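Long-range contacts in uncharacterized protein (Parabacteroides distasonis, PDB 4Q34), which is of unknown function but is probably an esterase of the alpha/beta-hydrolase family: residues P89-A94 against T145-T150; T185-R190 against F234-K239; L6-Q11 against F37-V42; S59-T64 against T297-S302. One frame throughout, in Å; residues are numbered along the deposited sequence.

Interaction 1. Residues P89-A94 against T145-T150; sequences PRRGNA and TPTIGT
Arg90 and Arg91 reach across to Thr150 and Thr147 where two loops of the alpha/beta-hydrolase fold meet, one following strand 83-87, the other joining helices 134-142 and 153-167. Arg90 is extended from CG to NE and runs alongside Thr150 in the same direction. Its NH1 donates to Thr150 O at 2.8 Å, the acceptor lying in the guanidinium plane. Glu99 bonds to that NH1 and to Thr150 OG1, and Asp32 holds NH2, so two acids steady this arginine. Arg91 is bent instead, at chi2 (71°) and chi3 (62°), and crosses Thr147 obliquely. Its NE and NH2 grip Thr147 OG1 side-on, each at 2.9 Å, with the oxygen tilted 21° from the guanidinium plane, while NH1 donates to the carbonyls of Gln57 and Gly54 beyond strand 49-52. An alanine in place of Arg91 would probably leave Thr147 OG1 without these two donors and both carbonyls without the NH1 that reaches them. Thr145 CG2 packs against Arg91 CD at 3.7 Å. Between the backbones, Ile148 N donates almost straight to Arg90 O at 2.7 Å, and a water accepts from Gly92 N (2.8 Å) while donating to Pro146 O (2.6 Å).

Interaction 2. Residues T185-R190 against F234-K239; sequences TLLKTR and FMEYTK
Behind Glu236 and Tyr237, which meet Leu186 and Leu187 across the contact, the carbonyl oxygen of Met235 is gripped twice by one residue: Thr238 OG1 donates to Met235 O at 2.7 Å and Thr238 N at 3.1 Å. On the same turn Lys239 NZ forms a salt bridge with Glu236 OE1 at 2.6 Å, approaching from above the carboxylate plane. The contact itself is apolar. With CG anti to its backbone N (chi1 -173°), Leu186 extends toward Tyr237; the two side chains pass one another running opposite ways, Leu186 CD2 coming 3.6 Å from Tyr237 CD1. The two segments lead into strands 192-198 and 242-246, parallel neighbours in the central sheet of the alpha/beta-hydrolase fold, so the packing joins two adjacent helix-to-strand connections. Leu187 crosses Tyr237 at about a right angle. Its CD1 lies 3.5 Å from Tyr237 OH, and its CD2, besides nearing the ring, touches Glu236 CB at 3.8 Å. The hydroxyl has its polar partner in Trp183 O on helix 178-185, which fixes the far end of the ring beside the leucines. Tyr237 also rests on Leu276 of helix 257-277 and on Pro205 of strand 204-207.

Interaction 3. Residues L6-Q11 against F37-V42; sequences LMVDEQ and FYQKPV
Val8 pairs with Pro41, Glu10 with Lys40 and Gln11 with Gln39 in antiparallel fashion, and the register slips by one at a classic beta bulge, where Asp9 and Glu10 both face Lys40. There Lys40 O accepts from Asp9 N at 2.8 Å and from Glu10 N at 3.3 Å, while the chain turns a corner that sets strand 6-8 at 102° to strand 37-41. Glu10 is modelled in two conformers; in the one described it follows Lys40 outward, with a long salt bridge of 3.6 Å between Glu10 OE1 and Lys40 NZ, and its OE2 uses the anti lone pair for Tyr38 OH (2.7 Å), the carboxylate standing 84° from the ring plane. On the sheet face of Gln11 and Gln39 the side chains also run together, their amide planes 41° apart, with Gln39 NE2 donating to Gln11 OE1 at 2.9 Å. Across the dimer they bond crosswise, Gln11 NE2 to Gln39 OE1 of the second subunit and Gln39 OE1 to its Gln11 NE2. Within the chain, strand 28-41 also pairs with strand 83-87, and Gln39 and Pro41 rest on Leu77 of helix 72-78. Leu6 and Val8 pair with an antiparallel strand of the second subunit, carrying the sheet across the interface.

Interaction 4. Residues S59-T64 against T297-S302; sequences SKTWET and THFPMS
Met301, a selenomethionine, folds against Trp62 and Thr61. Its CG sits between the backbone N and the carbonyl carbon (chi1 74°), which brings it 3.7 Å from Trp62 CE3; bends at chi2 and chi3 then place SE and bring CE 3.9 Å from Trp62 CZ3. The SE makes an oblique Met-aromatic contact, 5.0 Å from the centroid of the Trp62 six-membered ring, and also touches Thr61 CG2 at 3.9 Å. That methyl lies over one face of the Trp62 ring, offset toward the rim, with Phe299 CD2 at 4.3 Å from Thr61 CG2. An alanine in place of Trp62 would probably open a gap beside Met301 and leave its CE without the ring it rests against. A water donates to Thr61 O (2.8 Å) and bonds Ser302 OG (2.6 Å), tying the loops together. Further out, Thr61 OG1 is held by Phe58 O, and Trp62 N bonds Ser59 O in a 3-10 turn. His298 bonds Glu199 through ND1 and touches Ser176, a placement consistent with the histidine of an alpha/beta-hydrolase catalytic triad. Trp62 also packs on Ile173 of strand 170-175, Leu85 of strand 83-87 and Phe72 of helix 72-78, and Met301 shares Phe72.

Overall arrangement
From the N terminus, interaction 3 closes first, bringing strand 28-41 back to the opening strands 26 residues on, where the sheet continues into the second subunit. Interaction 4 opens at residues 59-64 and closes only at 297-302, a loop of over 230 residues that joins the region after strand 49-52 to the loop before helix 306-319. Interactions 1 and 2 nest inside it, in series, and none of the four cross. Interaction 1 ties the loop after strand 83-87 to the one between helices 134-142 and 153-167; interaction 2 joins the connections leading into strands 192-198 and 242-246. Interactions 1, 3 and 4 touch the second subunit; interaction 2 touches no other chain of the assembly, its centre about 26 Å from those of 1 and 4.

Interaction 1. Residues P89-A94 against T145-T150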
loop_
_atom_site.group_PDB
_atom_site.type_symbol
_atom_site.label_atom_id
_atom_site.label_comp_id
_atom_site.label_asym_id
_atom_site.label_seq_id
_atom_site.Cartn_x
_atom_site.Cartn_y
_atom_site.Cartn_z
ATOM N N PRO A 89 1.734 -8.390 7.672
ATOM C CA PRO A 89 1.988 -7.653 8.934
ATOM C C PRO A 89 3.359 -6.991 8.951
ATOM O O PRO A 89 4.361 -7.602 8.574
ATOM C CB PRO A 89 1.895 -8.750 9.985
ATOM C CG PRO A 89 0.911 -9.699 9.412
ATOM C CD PRO A 89 1.381 -9.778 7.968
ATOM N N ARG A 90 3.368 -5.753 9.436
ATOM C CA ARG A 90 4.579 -4.939 9.641
ATOM C C ARG A 90 5.252 -4.452 8.363
ATOM O O ARG A 90 6.380 -4.025 8.409
ATOM C CB ARG A 90 5.596 -5.690 10.507
ATOM C CG ARG A 90 4.983 -6.210 11.785
ATOM C CD ARG A 90 5.904 -7.163 12.550
ATOM N NE ARG A 90 5.250 -7.577 13.790
ATOM C CZ ARG A 90 5.696 -8.529 14.618
ATOM N NH1 ARG A 90 6.824 -9.195 14.349
ATOM N NH2 ARG A 90 5.020 -8.793 15.743
ATOM N N ARG A 91 4.556 -4.540 7.233
ATOM C CA ARG A 91 5.116 -4.191 5.937
ATOM C C ARG A 91 4.214 -3.207 5.176
ATOM O O ARG A 91 2.985 -3.432 5.001
ATOM C CB ARG A 91 5.321 -5.445 5.112
ATOM C CG ARG A 91 6.218 -5.260 3.909
ATOM C CD ARG A 91 7.694 -5.047 4.262
ATOM N NE ARG A 91 8.322 -6.170 4.959
ATOM C CZ ARG A 91 8.678 -7.344 4.422
ATOM N NH1 ARG A 91 8.421 -7.662 3.139
ATOM N NH2 ARG A 91 9.260 -8.250 5.198
ATOM N N GLY A 92 4.800 -2.141 4.666
ATOM C CA GLY A 92 4.073 -1.211 3.771
ATOM C C GLY A 92 2.828 -0.623 4.423
ATOM O O GLY A 92 2.924 -0.105 5.506
ATOM N N ASN A 93 1.667 -0.753 3.752
ATOM C CA ASN A 93 0.399 -0.252 4.291
ATOM C C ASN A 93 -0.017 -0.934 5.603
ATOM O O ASN A 93 -0.870 -0.420 6.339
ATOM C CB ASN A 93 -0.696 -0.466 3.266
ATOM C CG ASN A 93 -0.570 0.453 2.050
ATOM O OD1 ASN A 93 0.143 1.443 2.057
ATOM N ND2 ASN A 93 -1.326 0.129 1.001
ATOM N N ALA A 94 0.581 -2.096 5.873
ATOM C CA ALA A 94 0.383 -2.792 7.161
ATOM C C ALA A 94 1.491 -2.456 8.136
ATOM O O ALA A 94 1.854 -3.283 8.947
ATOM C CB ALA A 94 0.291 -4.289 6.942
ATOM N N THR A 145 10.450 -1.817 0.741
ATOM C CA THR A 145 9.887 -1.093 1.894
ATOM C C THR A 145 10.305 -1.873 3.152
ATOM O O THR A 145 10.425 -3.084 3.097
ATOM C CB THR A 145 8.350 -0.909 1.729
ATOM O OG1 THR A 145 7.903 0.189 2.502
ATOM C CG2 THR A 145 7.566 -2.114 2.091
ATOM N N PRO A 146 10.507 -1.186 4.304
ATOM C CA PRO A 146 11.046 -1.835 5.480
ATOM C C PRO A 146 10.012 -2.572 6.331
ATOM O O PRO A 146 8.810 -2.344 6.202
ATOM C CB PRO A 146 11.697 -0.682 6.247
ATOM C CG PRO A 146 10.825 0.501 5.873
ATOM C CD PRO A 146 10.485 0.286 4.444
ATOM N N THR A 147 10.492 -3.499 7.146
ATOM C CA THR A 147 9.694 -4.184 8.149
ATOM C C THR A 147 9.659 -3.352 9.405
ATOM O O THR A 147 10.701 -3.038 9.999
ATOM C CB THR A 147 10.281 -5.577 8.414
ATOM O OG1 THR A 147 10.220 -6.336 7.187
ATOM C CG2 THR A 147 9.570 -6.304 9.531
ATOM N N ILE A 148 8.449 -3.037 9.853
ATOM C CA ILE A 148 8.266 -2.167 11.010
ATOM C C ILE A 148 8.110 -3.049 12.246
ATOM O O ILE A 148 7.034 -3.176 12.860
ATOM C CB ILE A 148 7.084 -1.179 10.819
ATOM C CG1 ILE A 148 7.090 -0.555 9.405
ATOM C CG2 ILE A 148 7.125 -0.094 11.875
ATOM C CD1 ILE A 148 8.417 0.035 8.967
ATOM N N GLY A 149 9.210 -3.682 12.601
ATOM C CA GLY A 149 9.250 -4.683 13.648
ATOM C C GLY A 149 10.254 -5.753 13.273
ATOM O O GLY A 149 11.210 -5.482 12.518
ATOM N N THR A 150 10.048 -6.959 13.810
ATOM C CA THR A 150 10.921 -8.111 13.572
ATOM C C THR A 150 10.244 -9.096 12.657
ATOM O O THR A 150 9.013 -9.131 12.562
ATOM C CB THR A 150 11.240 -8.880 14.885
ATOM O OG1 THR A 150 10.022 -9.334 15.517
ATOM C CG2 THR A 150 12.018 -8.009 15.803
HETATM O O HOH W 1 7.097 -0.617 5.155
#

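Interaction 2. Residues T185-R190 against F234-K239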
loop_
_atom_site.group_PDB
_atom_site.type_symbol
_atom_site.label_atom_id
_atom_site.label_comp_id
_atom_site.label_asym_id
_atom_site.label_seq_id
_atom_site.Cartn_x
_atom_site.Cartn_y
_atom_site.Cartn_z
ATOM N N THR A 185 1.272 -21.201 6.922
ATOM C CA THR A 185 -0.138 -20.865 6.793
ATOM C C THR A 185 -0.949 -22.150 6.521
ATOM O O THR A 185 -2.095 -22.287 7.010
ATOM C CB THR A 185 -0.352 -19.842 5.691
ATOM O OG1 THR A 185 0.497 -18.717 5.890
ATOM C CG2 THR A 185 -1.805 -19.356 5.665
ATOM N N LEU A 186 -0.382 -23.097 5.770
ATOM C CA LEU A 186 -1.057 -24.338 5.462
ATOM C C LEU A 186 -1.528 -25.094 6.727
ATOM O O LEU A 186 -2.567 -25.765 6.727
ATOM C CB LEU A 186 -0.160 -25.228 4.569
ATOM C CG LEU A 186 -0.810 -26.511 4.022
ATOM C CD1 LEU A 186 -1.877 -26.171 2.990
ATOM C CD2 LEU A 186 0.217 -27.438 3.376
ATOM N N LEU A 187 -0.776 -24.954 7.820
ATOM C CA LEU A 187 -1.019 -25.652 9.055
ATOM C C LEU A 187 -2.067 -24.954 9.896
ATOM O O LEU A 187 -2.395 -25.424 10.989
ATOM C CB LEU A 187 0.281 -25.696 9.864
ATOM C CG LEU A 187 1.483 -26.303 9.115
ATOM C CD1 LEU A 187 2.650 -26.315 10.086
ATOM C CD2 LEU A 187 1.173 -27.711 8.644
ATOM N N LYS A 188 -2.603 -23.835 9.392
ATOM C CA LYS A 188 -3.477 -22.937 10.157
ATOM C C LYS A 188 -4.830 -22.659 9.558
ATOM O O LYS A 188 -5.607 -21.918 10.148
ATOM C CB LYS A 188 -2.815 -21.552 10.273
ATOM C CG LYS A 188 -1.553 -21.589 11.038
ATOM C CD LYS A 188 -0.987 -20.194 11.184
ATOM C CE LYS A 188 0.163 -20.355 12.115
ATOM N NZ LYS A 188 0.764 -19.095 12.540
ATOM N N THR A 189 -5.098 -23.211 8.388
ATOM C CA THR A 189 -6.361 -22.992 7.715
ATOM C C THR A 189 -6.683 -24.221 6.890
ATOM O O THR A 189 -5.774 -24.917 6.443
ATOM C CB THR A 189 -6.317 -21.727 6.845
ATOM O OG1 THR A 189 -7.590 -21.552 6.206
ATOM C CG2 THR A 189 -5.294 -21.835 5.725
ATOM N N ARG A 190 -7.985 -24.485 6.730
ATOM C CA ARG A 190 -8.512 -25.496 5.822
ATOM C C ARG A 190 -8.647 -24.996 4.392
ATOM O O ARG A 190 -8.793 -25.791 3.466
ATOM C CB ARG A 190 -9.897 -25.958 6.310
ATOM C CG ARG A 190 -9.870 -26.877 7.518
ATOM C CD ARG A 190 -9.593 -28.335 7.150
ATOM N NE ARG A 190 -10.761 -29.002 6.579
ATOM C CZ ARG A 190 -10.743 -30.245 6.111
ATOM N NH1 ARG A 190 -9.621 -30.951 6.151
ATOM N NH2 ARG A 190 -11.842 -30.777 5.610
ATOM N N PHE A 234 4.733 -32.981 8.800
ATOM C CA PHE A 234 5.300 -33.191 7.453
ATOM C C PHE A 234 4.240 -33.734 6.511
ATOM O O PHE A 234 4.146 -33.270 5.372
ATOM C CB PHE A 234 6.497 -34.123 7.521
ATOM C CG PHE A 234 7.187 -34.329 6.186
ATOM C CD1 PHE A 234 7.871 -33.272 5.588
ATOM C CD2 PHE A 234 7.149 -35.569 5.546
ATOM C CE1 PHE A 234 8.531 -33.443 4.390
ATOM C CE2 PHE A 234 7.810 -35.745 4.313
ATOM C CZ PHE A 234 8.492 -34.682 3.759
HETATM N N MSE A 235 3.411 -34.666 6.999
HETATM C CA MSE A 235 2.357 -35.260 6.151
HETATM C C MSE A 235 1.339 -34.253 5.686
HETATM O O MSE A 235 0.647 -34.486 4.683
HETATM C CB MSE A 235 1.614 -36.419 6.840
HETATM C CG MSE A 235 2.527 -37.592 7.142
HETATM SE SE MSE A 235 3.225 -38.496 5.507
HETATM C CE MSE A 235 1.463 -38.821 4.656
ATOM N N GLU A 236 1.192 -33.126 6.393
ATOM C CA GLU A 236 0.244 -32.104 5.935
ATOM C C GLU A 236 0.604 -31.552 4.564
ATOM O O GLU A 236 -0.292 -31.197 3.807
ATOM C CB GLU A 236 0.035 -30.948 6.951
ATOM C CG GLU A 236 -0.194 -31.341 8.407
ATOM C CD GLU A 236 -1.556 -31.918 8.728
ATOM O OE1 GLU A 236 -2.394 -32.045 7.798
ATOM O OE2 GLU A 236 -1.770 -32.246 9.935
ATOM N N TYR A 237 1.897 -31.577 4.172
ATOM C CA TYR A 237 2.321 -31.032 2.898
ATOM C C TYR A 237 2.056 -31.991 1.715
ATOM O O TYR A 237 2.380 -31.661 0.586
ATOM C CB TYR A 237 3.806 -30.628 2.957
ATOM C CG TYR A 237 3.991 -29.570 4.037
ATOM C CD1 TYR A 237 3.668 -28.259 3.786
ATOM C CD2 TYR A 237 4.478 -29.890 5.290
ATOM C CE1 TYR A 237 3.748 -27.280 4.783
ATOM C CE2 TYR A 237 4.589 -28.931 6.272
ATOM C CZ TYR A 237 4.223 -27.630 6.021
ATOM O OH TYR A 237 4.376 -26.668 7.019
ATOM N N THR A 238 1.501 -33.178 2.015
ATOM C CA THR A 238 1.101 -34.131 1.004
ATOM C C THR A 238 -0.321 -33.899 0.563
ATOM O O THR A 238 -0.772 -34.601 -0.334
ATOM C CB THR A 238 1.198 -35.618 1.453
ATOM O OG1 THR A 238 0.198 -35.917 2.454
ATOM C CG2 THR A 238 2.608 -35.979 1.952
ATOM N N LYS A 239 -1.038 -33.006 1.237
ATOM C CA LYS A 239 -2.499 -32.972 1.135
ATOM C C LYS A 239 -3.048 -31.985 0.095
ATOM O O LYS A 239 -4.234 -32.022 -0.188
ATOM C CB LYS A 239 -3.084 -32.668 2.521
ATOM C CG LYS A 239 -2.885 -33.848 3.492
ATOM C CD LYS A 239 -3.406 -33.518 4.875
ATOM C CE LYS A 239 -3.007 -34.596 5.871
ATOM N NZ LYS A 239 -3.596 -34.317 7.203
#

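Interaction 3. Residues L6-Q11 against F37-V42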
loop_
_atom_site.group_PDB
_atom_site.type_symbol
_atom_site.label_atom_id
_atom_site.label_comp_id
_atom_site.label_asym_id
_atom_site.label_seq_id
_atom_site.Cartn_x
_atom_site.Cartn_y
_atom_site.Cartn_z
ATOM N N LEU A 6 -10.404 -4.423 -18.294
ATOM C CA LEU A 6 -10.598 -5.282 -17.145
ATOM C C LEU A 6 -11.994 -4.952 -16.619
ATOM O O LEU A 6 -12.287 -3.781 -16.385
ATOM C CB LEU A 6 -9.539 -5.013 -16.097
ATOM C CG LEU A 6 -8.108 -5.296 -16.504
ATOM C CD1 LEU A 6 -7.149 -4.574 -15.565
ATOM C CD2 LEU A 6 -7.876 -6.800 -16.459
HETATM N N MSE A 7 -12.845 -5.974 -16.553
HETATM C CA MSE A 7 -14.246 -5.810 -16.147
HETATM C C MSE A 7 -14.293 -6.174 -14.680
HETATM O O MSE A 7 -14.356 -7.350 -14.295
HETATM C CB MSE A 7 -15.192 -6.624 -17.044
HETATM C CG MSE A 7 -15.028 -6.236 -18.513
HETATM SE SE MSE A 7 -16.279 -7.247 -19.648
HETATM C CE MSE A 7 -17.959 -6.924 -18.663
ATOM N N VAL A 8 -14.257 -5.159 -13.840
ATOM C CA VAL A 8 -14.192 -5.359 -12.378
ATOM C C VAL A 8 -15.589 -5.300 -11.746
ATOM O O VAL A 8 -16.204 -4.280 -11.681
ATOM C CB VAL A 8 -13.236 -4.334 -11.733
ATOM C CG1 VAL A 8 -13.179 -4.543 -10.223
ATOM C CG2 VAL A 8 -11.843 -4.435 -12.358
ATOM N N ASP A 9 -16.060 -6.437 -11.275
ATOM C CA ASP A 9 -17.367 -6.569 -10.638
ATOM C C ASP A 9 -17.357 -5.951 -9.217
ATOM O O ASP A 9 -18.320 -5.331 -8.790
ATOM C CB ASP A 9 -17.664 -8.074 -10.537
ATOM C CG ASP A 9 -19.107 -8.391 -10.389
ATOM O OD1 ASP A 9 -19.967 -7.509 -10.615
ATOM O OD2 ASP A 9 -19.343 -9.571 -10.068
ATOM N N GLU A 10 -16.219 -6.076 -8.547
ATOM C CA GLU A 10 -16.077 -5.638 -7.166
ATOM C C GLU A 10 -14.596 -5.365 -6.942
ATOM O O GLU A 10 -13.731 -6.092 -7.432
ATOM C CB GLU A 10 -16.579 -6.723 -6.181
ATOM C CG GLU A 10 -16.722 -6.320 -4.717
ATOM C CD GLU A 10 -17.227 -7.477 -3.811
ATOM O OE1 GLU A 10 -18.081 -8.292 -4.262
ATOM O OE2 GLU A 10 -16.776 -7.554 -2.640
ATOM N N GLN A 11 -14.317 -4.344 -6.165
ATOM C CA GLN A 11 -12.948 -4.161 -5.661
ATOM C C GLN A 11 -12.957 -3.400 -4.379
ATOM O O GLN A 11 -13.857 -2.620 -4.115
ATOM C CB GLN A 11 -12.040 -3.481 -6.706
ATOM C CG GLN A 11 -12.412 -2.033 -6.977
ATOM C CD GLN A 11 -11.416 -1.312 -7.866
ATOM O OE1 GLN A 11 -10.776 -1.930 -8.735
ATOM N NE2 GLN A 11 -11.343 -0.010 -7.714
ATOM N N PHE A 37 -5.702 -5.668 -0.825
ATOM C CA PHE A 37 -6.496 -5.029 -1.875
ATOM C C PHE A 37 -6.944 -6.148 -2.798
ATOM O O PHE A 37 -6.131 -6.997 -3.170
ATOM C CB PHE A 37 -5.655 -4.011 -2.648
ATOM C CG PHE A 37 -6.397 -3.360 -3.776
ATOM C CD1 PHE A 37 -7.228 -2.278 -3.572
ATOM C CD2 PHE A 37 -6.222 -3.824 -5.080
ATOM C CE1 PHE A 37 -7.916 -1.678 -4.644
ATOM C CE2 PHE A 37 -6.895 -3.222 -6.145
ATOM C CZ PHE A 37 -7.730 -2.148 -5.929
ATOM N N TYR A 38 -8.221 -6.161 -3.183
ATOM C CA TYR A 38 -8.742 -7.259 -3.960
ATOM C C TYR A 38 -9.568 -6.760 -5.126
ATOM O O TYR A 38 -10.166 -5.684 -5.087
ATOM C CB TYR A 38 -9.575 -8.235 -3.097
ATOM C CG TYR A 38 -10.953 -7.680 -2.769
ATOM C CD1 TYR A 38 -11.141 -6.829 -1.679
ATOM C CD2 TYR A 38 -12.048 -7.938 -3.598
ATOM C CE1 TYR A 38 -12.382 -6.281 -1.400
ATOM C CE2 TYR A 38 -13.285 -7.395 -3.322
ATOM C CZ TYR A 38 -13.445 -6.561 -2.235
ATOM O OH TYR A 38 -14.698 -6.041 -1.974
ATOM N N GLN A 39 -9.606 -7.573 -6.170
ATOM C CA GLN A 39 -10.500 -7.291 -7.301
ATOM C C GLN A 39 -11.134 -8.576 -7.749
ATOM O O GLN A 39 -10.436 -9.599 -7.887
ATOM C CB GLN A 39 -9.656 -6.694 -8.450
ATOM C CG GLN A 39 -8.963 -5.392 -8.109
ATOM C CD GLN A 39 -8.236 -4.795 -9.284
ATOM O OE1 GLN A 39 -7.189 -5.305 -9.733
ATOM N NE2 GLN A 39 -8.738 -3.673 -9.753
ATOM N N LYS A 40 -12.462 -8.543 -7.954
ATOM C CA LYS A 40 -13.234 -9.674 -8.435
ATOM C C LYS A 40 -13.699 -9.338 -9.848
ATOM O O LYS A 40 -14.379 -8.325 -10.052
ATOM C CB LYS A 40 -14.489 -9.895 -7.573
ATOM C CG LYS A 40 -14.189 -10.041 -6.102
ATOM C CD LYS A 40 -15.319 -10.749 -5.364
ATOM C CE LYS A 40 -15.020 -10.815 -3.868
ATOM N NZ LYS A 40 -16.230 -11.157 -3.060
ATOM N N PRO A 41 -13.296 -10.132 -10.832
ATOM C CA PRO A 41 -13.769 -9.929 -12.192
ATOM C C PRO A 41 -15.178 -10.428 -12.411
ATOM O O PRO A 41 -15.680 -11.289 -11.666
ATOM C CB PRO A 41 -12.788 -10.717 -13.029
ATOM C CG PRO A 41 -12.343 -11.851 -12.142
ATOM C CD PRO A 41 -12.452 -11.335 -10.708
ATOM N N VAL A 42 -15.823 -9.864 -13.416
ATOM C CA VAL A 42 -17.049 -10.442 -13.939
ATOM C C VAL A 42 -16.774 -11.876 -14.354
ATOM O O VAL A 42 -15.755 -12.171 -14.989
ATOM C CB VAL A 42 -17.585 -9.631 -15.130
ATOM C CG1 VAL A 42 -18.777 -10.331 -15.820
ATOM C CG2 VAL A 42 -18.032 -8.252 -14.665
HETATM O O HOH W 2 -17.505 -11.544 -9.957
#

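Interaction 4. Residues S59-T64 against T297-S302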
loop_
_atom_site.group_PDB
_atom_site.type_symbol
_atom_site.label_atom_id
_atom_site.label_comp_id
_atom_site.label_asym_id
_atom_site.label_seq_id
_atom_site.Cartn_x
_atom_site.Cartn_y
_atom_site.Cartn_z
ATOM N N SER A 59 3.202 -5.700 -1.866
ATOM C CA SER A 59 2.318 -6.137 -2.928
ATOM C C SER A 59 2.836 -5.799 -4.323
ATOM O O SER A 59 2.451 -6.473 -5.275
ATOM C CB SER A 59 0.943 -5.499 -2.727
ATOM O OG SER A 59 1.005 -4.093 -2.792
ATOM N N LYS A 60 3.636 -4.730 -4.457
ATOM C CA LYS A 60 4.223 -4.319 -5.735
ATOM C C LYS A 60 4.974 -5.431 -6.483
ATOM O O LYS A 60 5.031 -5.410 -7.714
ATOM C CB LYS A 60 5.119 -3.096 -5.477
ATOM C CG LYS A 60 5.791 -2.409 -6.638
ATOM C CD LYS A 60 4.930 -2.128 -7.817
ATOM C CE LYS A 60 5.312 -0.835 -8.522
ATOM N NZ LYS A 60 5.593 -1.037 -9.932
ATOM N N THR A 61 5.464 -6.423 -5.740
ATOM C CA THR A 61 6.000 -7.660 -6.302
ATOM C C THR A 61 5.185 -8.155 -7.474
ATOM O O THR A 61 5.715 -8.591 -8.450
ATOM C CB THR A 61 6.029 -8.763 -5.247
ATOM O OG1 THR A 61 6.857 -8.332 -4.155
ATOM C CG2 THR A 61 6.553 -10.065 -5.819
ATOM N N TRP A 62 3.880 -8.087 -7.323
ATOM C CA TRP A 62 2.911 -8.651 -8.248
ATOM C C TRP A 62 2.164 -7.633 -9.092
ATOM O O TRP A 62 1.277 -8.025 -9.855
ATOM C CB TRP A 62 1.840 -9.396 -7.398
ATOM C CG TRP A 62 2.381 -10.284 -6.366
ATOM C CD1 TRP A 62 2.451 -10.035 -5.026
ATOM C CD2 TRP A 62 2.917 -11.592 -6.559
ATOM N NE1 TRP A 62 3.038 -11.098 -4.385
ATOM C CE2 TRP A 62 3.342 -12.066 -5.308
ATOM C CE3 TRP A 62 3.117 -12.404 -7.696
ATOM C CZ2 TRP A 62 3.894 -13.351 -5.140
ATOM C CZ3 TRP A 62 3.630 -13.676 -7.532
ATOM C CH2 TRP A 62 4.053 -14.128 -6.274
ATOM N N GLU A 63 2.475 -6.345 -8.937
ATOM C CA GLU A 63 1.797 -5.273 -9.641
ATOM C C GLU A 63 2.585 -4.912 -10.933
ATOM O O GLU A 63 3.235 -5.753 -11.532
ATOM C CB GLU A 63 1.608 -4.069 -8.717
ATOM C CG GLU A 63 0.840 -4.415 -7.460
ATOM C CD GLU A 63 0.828 -3.321 -6.374
ATOM O OE1 GLU A 63 1.408 -2.233 -6.606
ATOM O OE2 GLU A 63 0.201 -3.544 -5.289
ATOM N N THR A 64 2.530 -3.658 -11.348
ATOM C CA THR A 64 3.293 -3.224 -12.507
ATOM C C THR A 64 4.754 -3.588 -12.333
ATOM O O THR A 64 5.341 -3.418 -11.241
ATOM C CB THR A 64 3.138 -1.693 -12.739
ATOM O OG1 THR A 64 1.737 -1.350 -12.743
ATOM C CG2 THR A 64 3.748 -1.270 -14.027
ATOM N N THR A 297 15.149 -14.044 -13.512
ATOM C CA THR A 297 15.728 -13.565 -12.286
ATOM C C THR A 297 14.955 -14.213 -11.116
ATOM O O THR A 297 14.159 -15.112 -11.281
ATOM C CB THR A 297 15.636 -12.010 -12.215
ATOM O OG1 THR A 297 14.251 -11.630 -11.973
ATOM C CG2 THR A 297 16.151 -11.375 -13.504
ATOM N N HIS A 298 15.266 -13.767 -9.920
ATOM C CA HIS A 298 14.546 -14.161 -8.716
ATOM C C HIS A 298 13.112 -13.698 -8.731
ATOM O O HIS A 298 12.376 -14.221 -7.963
ATOM C CB HIS A 298 15.277 -13.584 -7.521
ATOM C CG HIS A 298 14.608 -13.808 -6.206
ATOM N ND1 HIS A 298 14.393 -15.066 -5.691
ATOM C CD2 HIS A 298 14.219 -12.936 -5.254
ATOM C CE1 HIS A 298 13.818 -14.954 -4.503
ATOM N NE2 HIS A 298 13.693 -13.668 -4.225
ATOM N N PHE A 299 12.742 -12.751 -9.609
ATOM C CA PHE A 299 11.328 -12.306 -9.751
ATOM C C PHE A 299 10.714 -12.685 -11.115
ATOM O O PHE A 299 10.456 -11.801 -11.939
ATOM C CB PHE A 299 11.184 -10.802 -9.628
ATOM C CG PHE A 299 11.451 -10.242 -8.283
ATOM C CD1 PHE A 299 12.722 -10.186 -7.779
ATOM C CD2 PHE A 299 10.451 -9.662 -7.541
ATOM C CE1 PHE A 299 12.979 -9.664 -6.539
ATOM C CE2 PHE A 299 10.703 -9.102 -6.305
ATOM C CZ PHE A 299 11.986 -9.118 -5.793
ATOM N N PRO A 300 10.480 -13.973 -11.344
ATOM C CA PRO A 300 9.967 -14.347 -12.673
ATOM C C PRO A 300 8.619 -13.753 -13.011
ATOM O O PRO A 300 8.321 -13.524 -14.195
ATOM C CB PRO A 300 9.851 -15.879 -12.580
ATOM C CG PRO A 300 10.823 -16.270 -11.526
ATOM C CD PRO A 300 10.789 -15.159 -10.537
HETATM N N MSE A 301 7.829 -13.456 -11.992
HETATM C CA MSE A 301 6.510 -12.836 -12.190
HETATM C C MSE A 301 6.568 -11.457 -12.736
HETATM O O MSE A 301 5.552 -10.989 -13.242
HETATM C CB MSE A 301 5.655 -12.872 -10.864
HETATM C CG MSE A 301 6.092 -11.871 -9.774
HETATM SE SE MSE A 301 7.813 -12.147 -8.927
HETATM C CE MSE A 301 7.443 -13.845 -8.150
ATOM N N SER A 302 7.711 -10.750 -12.654
ATOM C CA SER A 302 7.812 -9.364 -13.200
ATOM C C SER A 302 8.867 -9.226 -14.303
ATOM O O SER A 302 9.094 -8.138 -14.824
ATOM C CB SER A 302 8.044 -8.323 -12.079
ATOM O OG SER A 302 9.206 -8.606 -11.292
HETATM O O HOH W 3 8.233 -7.443 -9.124
#